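Local coordinates for phosphate-binding protein PstS 2 (Streptococcus pneumoniae, PDB 4H1X) that probably captures inorganic phosphate outside the membrane as the solute-binding lipoprotein of the PstSACB ABC transporter and delivers it for import, at residues G9-I14 with A251-G256; P105-W110 with L222-I227; H126-Q131 with T144-Y149. One frame throughout, in Å; residues are numbered along the deposited sequence. Where two conformers were deposited one is given.

Interaction 1: G9-I14 with A251-G256; sequences GTIEVI and ADVFSG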
loop_
_atom_site.group_PDB
_atom_site.type_symbol
_atom_site.label_atom_id
_atom_site.label_comp_id
_atom_site.label_asym_id
_atom_site.label_seq_id
_atom_site.Cartn_x
_atom_site.Cartn_y
_atom_site.Cartn_z
ATOM N N GLY A 9 -28.675 -11.541 5.904
ATOM C CA GLY A 9 -28.954 -11.253 4.500
ATOM C C GLY A 9 -27.781 -11.505 3.567
ATOM O O GLY A 9 -26.733 -11.979 4.009
ATOM N N THR A 10 -27.966 -11.169 2.267
ATOM C CA THR A 10 -27.003 -11.334 1.166
ATOM C C THR A 10 -25.828 -10.339 1.282
ATOM O O THR A 10 -26.055 -9.125 1.316
ATOM C CB THR A 10 -27.729 -11.153 -0.175
ATOM O OG1 THR A 10 -28.890 -11.984 -0.187
ATOM C CG2 THR A 10 -26.836 -11.452 -1.390
ATOM N N ILE A 11 -24.591 -10.850 1.272
ATOM C CA ILE A 11 -23.401 -9.981 1.377
ATOM C C ILE A 11 -23.215 -9.183 0.075
ATOM O O ILE A 11 -23.220 -9.769 -1.019
ATOM C CB ILE A 11 -22.126 -10.805 1.728
ATOM C CG1 ILE A 11 -22.292 -11.568 3.077
ATOM C CG2 ILE A 11 -20.867 -9.913 1.773
ATOM C CD1 ILE A 11 -21.160 -12.560 3.370
ATOM N N GLU A 12 -23.059 -7.854 0.199
ATOM C CA GLU A 12 -22.812 -6.975 -0.946
ATOM C C GLU A 12 -21.311 -6.682 -0.967
ATOM O O GLU A 12 -20.814 -5.894 -0.157
ATOM C CB GLU A 12 -23.666 -5.696 -0.876
ATOM C CG GLU A 12 -23.616 -4.848 -2.143
ATOM C CD GLU A 12 -24.053 -3.395 -2.030
ATOM O OE1 GLU A 12 -24.814 -3.059 -1.092
ATOM O OE2 GLU A 12 -23.655 -2.595 -2.908
ATOM N N VAL A 13 -20.579 -7.380 -1.839
ATOM C CA VAL A 13 -19.132 -7.220 -1.929
ATOM C C VAL A 13 -18.816 -5.937 -2.714
ATOM O O VAL A 13 -19.274 -5.764 -3.847
ATOM C CB VAL A 13 -18.477 -8.476 -2.579
ATOM C CG1 VAL A 13 -16.976 -8.294 -2.756
ATOM C CG2 VAL A 13 -18.785 -9.750 -1.753
ATOM N N ILE A 14 -18.054 -5.045 -2.107
ATOM C CA ILE A 14 -17.604 -3.812 -2.762
ATOM C C ILE A 14 -16.168 -4.031 -3.199
ATOM O O ILE A 14 -15.306 -4.219 -2.344
ATOM C CB ILE A 14 -17.721 -2.537 -1.850
ATOM C CG1 ILE A 14 -19.117 -2.372 -1.159
ATOM C CG2 ILE A 14 -17.285 -1.257 -2.607
ATOM C CD1 ILE A 14 -20.321 -2.386 -2.031
ATOM N N ALA A 251 -11.284 -14.653 2.083
ATOM C CA ALA A 251 -11.132 -15.019 0.678
ATOM C C ALA A 251 -12.450 -15.588 0.120
ATOM O O ALA A 251 -12.831 -15.233 -0.997
ATOM C CB ALA A 251 -9.996 -16.005 0.504
ATOM N N ASP A 252 -13.190 -16.392 0.935
ATOM C CA ASP A 252 -14.497 -16.950 0.565
ATOM C C ASP A 252 -15.513 -15.839 0.254
ATOM O O ASP A 252 -16.252 -15.934 -0.730
ATOM C CB ASP A 252 -15.042 -17.842 1.680
ATOM C CG ASP A 252 -14.443 -19.234 1.744
ATOM O OD1 ASP A 252 -13.535 -19.535 0.926
ATOM O OD2 ASP A 252 -14.880 -20.028 2.620
ATOM N N VAL A 253 -15.535 -14.785 1.087
ATOM C CA VAL A 253 -16.461 -13.668 0.898
ATOM C C VAL A 253 -16.109 -12.888 -0.392
ATOM O O VAL A 253 -16.993 -12.680 -1.235
ATOM C CB VAL A 253 -16.509 -12.748 2.157
ATOM C CG1 VAL A 253 -17.265 -11.451 1.869
ATOM C CG2 VAL A 253 -17.159 -13.478 3.348
ATOM N N PHE A 254 -14.842 -12.468 -0.537
ATOM C CA PHE A 254 -14.463 -11.630 -1.677
ATOM C C PHE A 254 -14.427 -12.396 -3.008
ATOM O O PHE A 254 -14.569 -11.750 -4.046
ATOM C CB PHE A 254 -13.179 -10.853 -1.399
ATOM C CG PHE A 254 -13.487 -9.601 -0.602
ATOM C CD1 PHE A 254 -13.834 -8.412 -1.248
ATOM C CD2 PHE A 254 -13.547 -9.635 0.789
ATOM C CE1 PHE A 254 -14.164 -7.266 -0.521
ATOM C CE2 PHE A 254 -13.869 -8.479 1.517
ATOM C CZ PHE A 254 -14.152 -7.295 0.854
ATOM N N SER A 255 -14.321 -13.751 -2.985
ATOM C CA SER A 255 -14.396 -14.585 -4.197
ATOM C C SER A 255 -15.847 -15.026 -4.485
ATOM O O SER A 255 -16.089 -15.719 -5.477
ATOM C CB SER A 255 -13.505 -15.827 -4.074
ATOM O OG SER A 255 -14.026 -16.679 -3.060
ATOM N N GLY A 256 -16.778 -14.650 -3.614
ATOM C CA GLY A 256 -18.208 -14.933 -3.751
ATOM C C GLY A 256 -18.660 -16.344 -3.410
ATOM O O GLY A 256 -19.732 -16.763 -3.851
#

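Interaction 2: P105-W110 with L222-I227; sequences PFNIVW and LTHDAI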
loop_
_atom_site.group_PDB
_atom_site.type_symbol
_atom_site.label_atom_id
_atom_site.label_comp_id
_atom_site.label_asym_id
_atom_site.label_seq_id
_atom_site.Cartn_x
_atom_site.Cartn_y
_atom_site.Cartn_z
ATOM N N PRO A 105 4.626 -3.740 2.243
ATOM C CA PRO A 105 5.611 -2.667 2.387
ATOM C C PRO A 105 5.597 -1.737 1.184
ATOM O O PRO A 105 5.275 -2.168 0.057
ATOM C CB PRO A 105 6.935 -3.434 2.452
ATOM C CG PRO A 105 6.704 -4.652 1.567
ATOM C CD PRO A 105 5.232 -4.987 1.712
ATOM N N PHE A 106 5.969 -0.469 1.416
ATOM C CA PHE A 106 6.275 0.467 0.349
ATOM C C PHE A 106 7.786 0.573 0.346
ATOM O O PHE A 106 8.375 1.191 1.250
ATOM C CB PHE A 106 5.612 1.828 0.522
ATOM C CG PHE A 106 4.135 1.939 0.219
ATOM C CD1 PHE A 106 3.394 0.816 -0.154
ATOM C CD2 PHE A 106 3.504 3.180 0.220
ATOM C CE1 PHE A 106 2.037 0.934 -0.498
ATOM C CE2 PHE A 106 2.147 3.294 -0.120
ATOM C CZ PHE A 106 1.419 2.165 -0.448
ATOM N N ASN A 107 8.408 -0.182 -0.560
ATOM C CA ASN A 107 9.850 -0.209 -0.694
ATOM C C ASN A 107 10.340 0.772 -1.739
ATOM O O ASN A 107 9.718 0.941 -2.793
ATOM C CB ASN A 107 10.312 -1.618 -1.114
ATOM C CG ASN A 107 10.252 -2.615 0.008
ATOM O OD1 ASN A 107 10.646 -2.333 1.138
ATOM N ND2 ASN A 107 9.750 -3.793 -0.273
ATOM N N ILE A 108 11.497 1.340 -1.457
ATOM C CA ILE A 108 12.325 2.091 -2.395
ATOM C C ILE A 108 13.543 1.188 -2.650
ATOM O O ILE A 108 13.962 0.426 -1.752
ATOM C CB ILE A 108 12.714 3.510 -1.925
ATOM C CG1 ILE A 108 13.496 3.474 -0.576
ATOM C CG2 ILE A 108 11.479 4.410 -1.887
ATOM C CD1 ILE A 108 14.176 4.718 -0.193
ATOM N N VAL A 109 14.044 1.194 -3.881
ATOM C CA VAL A 109 15.167 0.354 -4.265
ATOM C C VAL A 109 16.184 1.227 -4.982
ATOM O O VAL A 109 15.797 2.169 -5.666
ATOM C CB VAL A 109 14.773 -0.882 -5.122
ATOM C CG1 VAL A 109 13.707 -1.730 -4.428
ATOM C CG2 VAL A 109 14.286 -0.479 -6.509
ATOM N N TRP A 110 17.460 0.899 -4.826
ATOM C CA TRP A 110 18.541 1.613 -5.505
ATOM C C TRP A 110 19.715 0.659 -5.719
ATOM O O TRP A 110 19.747 -0.436 -5.128
ATOM C CB TRP A 110 18.974 2.861 -4.707
ATOM C CG TRP A 110 19.593 2.565 -3.377
ATOM C CD1 TRP A 110 20.918 2.373 -3.109
ATOM C CD2 TRP A 110 18.920 2.546 -2.121
ATOM N NE1 TRP A 110 21.111 2.237 -1.755
ATOM C CE2 TRP A 110 19.902 2.349 -1.122
ATOM C CE3 TRP A 110 17.578 2.688 -1.737
ATOM C CZ2 TRP A 110 19.576 2.259 0.244
ATOM C CZ3 TRP A 110 17.255 2.592 -0.386
ATOM C CH2 TRP A 110 18.245 2.369 0.584
ATOM N N LEU A 222 20.719 -4.970 -5.892
ATOM C CA LEU A 222 19.978 -3.850 -5.321
ATOM C C LEU A 222 19.902 -3.875 -3.817
ATOM O O LEU A 222 19.980 -4.943 -3.191
ATOM C CB LEU A 222 18.514 -3.797 -5.841
ATOM C CG LEU A 222 18.305 -3.726 -7.349
ATOM C CD1 LEU A 222 16.826 -3.532 -7.674
ATOM C CD2 LEU A 222 19.150 -2.642 -7.977
ATOM N N THR A 223 19.635 -2.686 -3.250
ATOM C CA THR A 223 19.289 -2.508 -1.841
ATOM C C THR A 223 17.822 -2.064 -1.835
ATOM O O THR A 223 17.425 -1.288 -2.713
ATOM C CB THR A 223 20.218 -1.486 -1.153
ATOM O OG1 THR A 223 21.576 -1.901 -1.312
ATOM C CG2 THR A 223 19.907 -1.326 0.341
ATOM N N HIS A 224 17.003 -2.633 -0.952
ATOM C CA HIS A 224 15.608 -2.210 -0.796
ATOM C C HIS A 224 15.431 -1.749 0.635
ATOM O O HIS A 224 16.133 -2.218 1.546
ATOM C CB HIS A 224 14.584 -3.295 -1.172
ATOM C CG HIS A 224 14.554 -4.446 -0.222
ATOM N ND1 HIS A 224 15.355 -5.562 -0.415
ATOM C CD2 HIS A 224 13.820 -4.624 0.898
ATOM C CE1 HIS A 224 15.070 -6.382 0.581
ATOM N NE2 HIS A 224 14.165 -5.856 1.403
ATOM N N ASP A 225 14.507 -0.827 0.830
ATOM C CA ASP A 225 14.257 -0.229 2.125
ATOM C C ASP A 225 12.771 0.114 2.256
ATOM O O ASP A 225 12.221 0.787 1.381
ATOM C CB ASP A 225 15.124 1.034 2.202
ATOM C CG ASP A 225 14.856 1.919 3.385
ATOM O OD1 ASP A 225 14.997 1.433 4.531
ATOM O OD2 ASP A 225 14.534 3.108 3.167
ATOM N N ALA A 226 12.117 -0.352 3.334
ATOM C CA ALA A 226 10.685 -0.047 3.511
ATOM C C ALA A 226 10.519 1.342 4.134
ATOM O O ALA A 226 10.862 1.543 5.303
ATOM C CB ALA A 226 10.010 -1.112 4.367
ATOM N N ILE A 227 10.003 2.297 3.353
ATOM C CA ILE A 227 9.778 3.678 3.805
ATOM C C ILE A 227 8.421 3.788 4.518
ATOM O O ILE A 227 8.177 4.756 5.218
ATOM C CB ILE A 227 9.901 4.709 2.656
ATOM C CG1 ILE A 227 8.819 4.522 1.572
ATOM C CG2 ILE A 227 11.310 4.700 2.083
ATOM C CD1 ILE A 227 8.624 5.741 0.556
HETATM O O HOH W 1 22.485 -1.153 -3.692
HETATM O O HOH W 2 23.387 0.038 -0.812
#

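Interaction 3: H126-Q131 with T144-Y149; sequences HSKQGQ and TETTEY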
loop_
_atom_site.group_PDB
_atom_site.type_symbol
_atom_site.label_atom_id
_atom_site.label_comp_id
_atom_site.label_asym_id
_atom_site.label_seq_id
_atom_site.Cartn_x
_atom_site.Cartn_y
_atom_site.Cartn_z
ATOM N N HIS A 126 14.807 9.121 5.361
ATOM C CA HIS A 126 15.170 8.435 6.613
ATOM C C HIS A 126 15.093 9.346 7.835
ATOM O O HIS A 126 14.985 8.847 8.950
ATOM C CB HIS A 126 16.587 7.837 6.490
ATOM C CG HIS A 126 16.609 6.597 5.653
ATOM N ND1 HIS A 126 17.783 6.112 5.096
ATOM C CD2 HIS A 126 15.584 5.794 5.281
ATOM C CE1 HIS A 126 17.444 4.999 4.464
ATOM N NE2 HIS A 126 16.131 4.775 4.540
ATOM N N SER A 127 15.127 10.657 7.635
ATOM C CA SER A 127 15.174 11.631 8.736
ATOM C C SER A 127 13.884 11.708 9.548
ATOM O O SER A 127 12.837 11.228 9.101
ATOM C CB SER A 127 15.476 13.019 8.189
ATOM O OG SER A 127 14.361 13.575 7.512
ATOM N N LYS A 128 13.949 12.414 10.701
ATOM C CA LYS A 128 12.775 12.667 11.549
ATOM C C LYS A 128 11.704 13.399 10.711
ATOM O O LYS A 128 10.536 13.031 10.778
ATOM C CB LYS A 128 13.189 13.486 12.794
ATOM C CG LYS A 128 12.095 13.580 13.861
ATOM C CD LYS A 128 12.633 14.212 15.142
ATOM C CE LYS A 128 11.739 13.961 16.334
ATOM N NZ LYS A 128 12.380 14.418 17.599
ATOM N N GLN A 129 12.117 14.365 9.859
ATOM C CA GLN A 129 11.195 15.122 8.972
ATOM C C GLN A 129 10.545 14.217 7.922
ATOM O O GLN A 129 9.348 14.343 7.665
ATOM C CB GLN A 129 11.928 16.251 8.234
ATOM C CG GLN A 129 12.605 17.284 9.106
ATOM C CD GLN A 129 13.477 18.157 8.237
ATOM O OE1 GLN A 129 14.698 18.264 8.426
ATOM N NE2 GLN A 129 12.867 18.767 7.233
ATOM N N GLY A 130 11.342 13.337 7.308
ATOM C CA GLY A 130 10.856 12.383 6.317
ATOM C C GLY A 130 9.855 11.408 6.902
ATOM O O GLY A 130 8.793 11.169 6.314
ATOM N N GLN A 131 10.168 10.879 8.098
ATOM C CA GLN A 131 9.292 9.951 8.819
ATOM C C GLN A 131 7.994 10.657 9.178
ATOM O O GLN A 131 6.923 10.037 9.108
ATOM C CB GLN A 131 9.967 9.413 10.088
ATOM C CG GLN A 131 11.141 8.469 9.850
ATOM C CD GLN A 131 11.660 7.865 11.144
ATOM O OE1 GLN A 131 11.187 8.152 12.254
ATOM N NE2 GLN A 131 12.662 7.021 11.034
ATOM N N THR A 144 12.367 2.572 13.692
ATOM C CA THR A 144 12.344 3.026 15.084
ATOM C C THR A 144 13.472 4.041 15.296
ATOM O O THR A 144 13.331 4.951 16.113
ATOM C CB THR A 144 12.440 1.829 16.055
ATOM O OG1 THR A 144 13.663 1.116 15.835
ATOM C CG2 THR A 144 11.237 0.883 15.949
ATOM N N GLU A 145 14.582 3.891 14.537
ATOM C CA GLU A 145 15.765 4.760 14.600
ATOM C C GLU A 145 15.597 5.965 13.680
ATOM O O GLU A 145 15.220 5.810 12.515
ATOM C CB GLU A 145 17.031 3.975 14.236
ATOM C CG GLU A 145 17.373 2.894 15.251
ATOM C CD GLU A 145 18.612 2.071 14.953
ATOM O OE1 GLU A 145 19.460 2.532 14.159
ATOM O OE2 GLU A 145 18.752 0.976 15.543
ATOM N N THR A 146 15.866 7.165 14.208
ATOM C CA THR A 146 15.684 8.390 13.434
ATOM C C THR A 146 16.967 9.255 13.410
ATOM O O THR A 146 17.681 9.354 14.412
ATOM C CB THR A 146 14.447 9.145 13.961
ATOM O OG1 THR A 146 14.167 10.252 13.113
ATOM C CG2 THR A 146 14.563 9.580 15.442
ATOM N N THR A 147 17.247 9.868 12.249
ATOM C CA THR A 147 18.408 10.742 12.032
ATOM C C THR A 147 17.950 12.177 11.741
ATOM O O THR A 147 16.767 12.411 11.464
ATOM C CB THR A 147 19.324 10.210 10.905
ATOM O OG1 THR A 147 18.691 10.359 9.625
ATOM C CG2 THR A 147 19.782 8.766 11.138
ATOM N N GLU A 148 18.880 13.139 11.855
ATOM C CA GLU A 148 18.587 14.531 11.579
ATOM C C GLU A 148 18.999 14.826 10.139
ATOM O O GLU A 148 19.966 14.231 9.640
ATOM C CB GLU A 148 19.314 15.460 12.590
ATOM C CG GLU A 148 18.947 16.943 12.502
ATOM C CD GLU A 148 17.475 17.321 12.581
ATOM O OE1 GLU A 148 16.741 16.728 13.406
ATOM O OE2 GLU A 148 17.064 18.239 11.831
ATOM N N TYR A 149 18.226 15.683 9.464
ATOM C CA TYR A 149 18.503 16.158 8.103
ATOM C C TYR A 149 18.737 17.675 8.102
ATOM O O TYR A 149 17.903 18.422 8.620
ATOM C CB TYR A 149 17.341 15.828 7.123
ATOM C CG TYR A 149 17.610 16.307 5.708
ATOM C CD1 TYR A 149 18.358 15.538 4.820
ATOM C CD2 TYR A 149 17.141 17.542 5.266
ATOM C CE1 TYR A 149 18.648 15.990 3.531
ATOM C CE2 TYR A 149 17.439 18.016 3.990
ATOM C CZ TYR A 149 18.191 17.235 3.123
ATOM O OH TYR A 149 18.478 17.700 1.868
#

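Interaction 1: G9-I14 with A251-G256
The start of a beta strand (Glu12 to Ile14) runs past the last turn of a helix that ends at Phe254, and the backbones come closest at Val13 and Phe254, whose CA atoms are 6.4 Å apart. Beyond Phe254 the helix closes in a Schellman motif: Gly256 takes up positive phi (77°), and its N reaches back to Val253 O at 3.1 Å. In the same turn Ala251 O is gripped twice, by the N and by the OG of Ser255, the hydroxyl approaching from above the carbonyl plane.

Side-chain packing, mostly apolar, makes the contact. Val13 places CG1 anti to its backbone N (chi1 177°), and this methyl lies 3.5 Å from CD1 of Phe254, meeting the ring obliquely. Its other methyl, CG2, rests against the carbonyl oxygen Val253 O at 3.5 Å. Ile14 turns its side chain away from the helix, yet its carbonyl O lies in the plane of the Phe254 ring, 3.7 Å from CE1. Two residues before Val13 in the chain, Ile11 meets Val253 at about a right angle, with CG2 of Ile11 3.9 Å from CG1 of Val253.

This is helix-on-sheet packing, as expected of an alpha/beta binding-protein lobe. Strand 67-72 contributes Ile68 beside Ile11, Val253 and Phe254, Phe26 of helix 21-30 meets the Phe254 ring edge-to-face, and Ile14 packs on Val57 and Ala60 of helix 54-63.

Interaction 2: P105-W110 with L222-I227
Trp110 carries CG between its backbone N and carbonyl carbon, the crowded position (chi1 65°), and the indole lies against Thr223 and Asp225 of the adjoining strand. Thr223 CB sits over one face, in a CH-pi contact 4.1 Å from the centroid of the Trp110 five-membered ring; with CG2 anti to the Thr223 N, that methyl reaches CZ2 of Trp110 at 3.6 Å. Further along the indole, Asp225 CB approaches CZ3 obliquely. Ile108 has CG1 in the same crowded position, and this atom lies 3.7 Å from Ile227 CG2.

The strands are antiparallel, their axes at 150°. Ile108 with Asp225 and Trp110 with Thr223 are hydrogen-bonded pairs; Thr223 N to Trp110 O is the straightest bond, 2.9 Å at 173°. Asn107 and Val109 project from the other face with Ala226 and His224, and Asn107 OD1 lies 3.5 Å from Ala226 CB as its ND2 donates to Arg212 O. Two waters, each 2.7 Å from Thr223 OG1, link it to the tryptophan: one donates to Trp110 O, the other accepts weakly from Trp110 NE1.

Within the larger mixed sheet, strand 207-210 pairs with the far edge of 103-110. Helices 116-126 and 164-180 pack on the Ile108 and Ile227 side, and helix 193-202 meets Val109 and Leu222.

Interaction 3: H126-Q131 with T144-Y149
A serine N-cap starts helix 128-136 where the chain leaves helix 116-126, Ser127 being the first residue off helical phi/psi, and the extended segment 144-149 runs across this junction. Ser127 OG, held between its backbone N and carbonyl carbon (chi1 73°), accepts from Gly130 N at 3.0 Å in a nearly straight bond of 164°, and it is also hydrogen-bonded to Phe124 O of the preceding helix. The first-turn amide of Lys128 is satisfied from across the contact: its N donates to Thr147 O at 2.9 Å, approaching nearly along the C=O axis.

On the flank of the cap, Ser127 CB packs on Tyr149 CB at 3.5 Å. Tyr149 holds CG anti to its N, which carries the ring away from the cap to meet Phe124 edge-to-face, and its OH bonds with Asp120 and Asn181. Thr146 likewise has OG1 anti to its N, setting that hydroxyl 3.2 Å from Lys128 CA. The contact is largely at the surface, polar and backbone-led, and ties the loop before strand 155-162 back to the helix start.

One turn into the helix, the extended Gln131 side chain reaches over Thr146, and its NE2 donates to Glu145 O at 3.2 Å, bent to 136° and arriving from above the carbonyl plane.

Along the chain the three contacts are nested: interaction 3 lies inside the loop closed by interaction 2, which lies inside that closed by interaction 1. Interactions 1 and 2 both reach the same mixed sheet but sit on opposite sides of the chain's centre, about 34 Å apart between centres. Interaction 3 is on the same side as interaction 2, about 16 Å from it centre to centre, and joins it directly through a probable hydrogen bond of 2.7 Å between His126 NE2 and Asp225 OD2. Strand 223-236 pairs with 103-110 in interaction 2 and also with 67-72, the strand beside interaction 1, consistent with a two-lobed solute-binding protein in which this long strand runs from one lobe into the other.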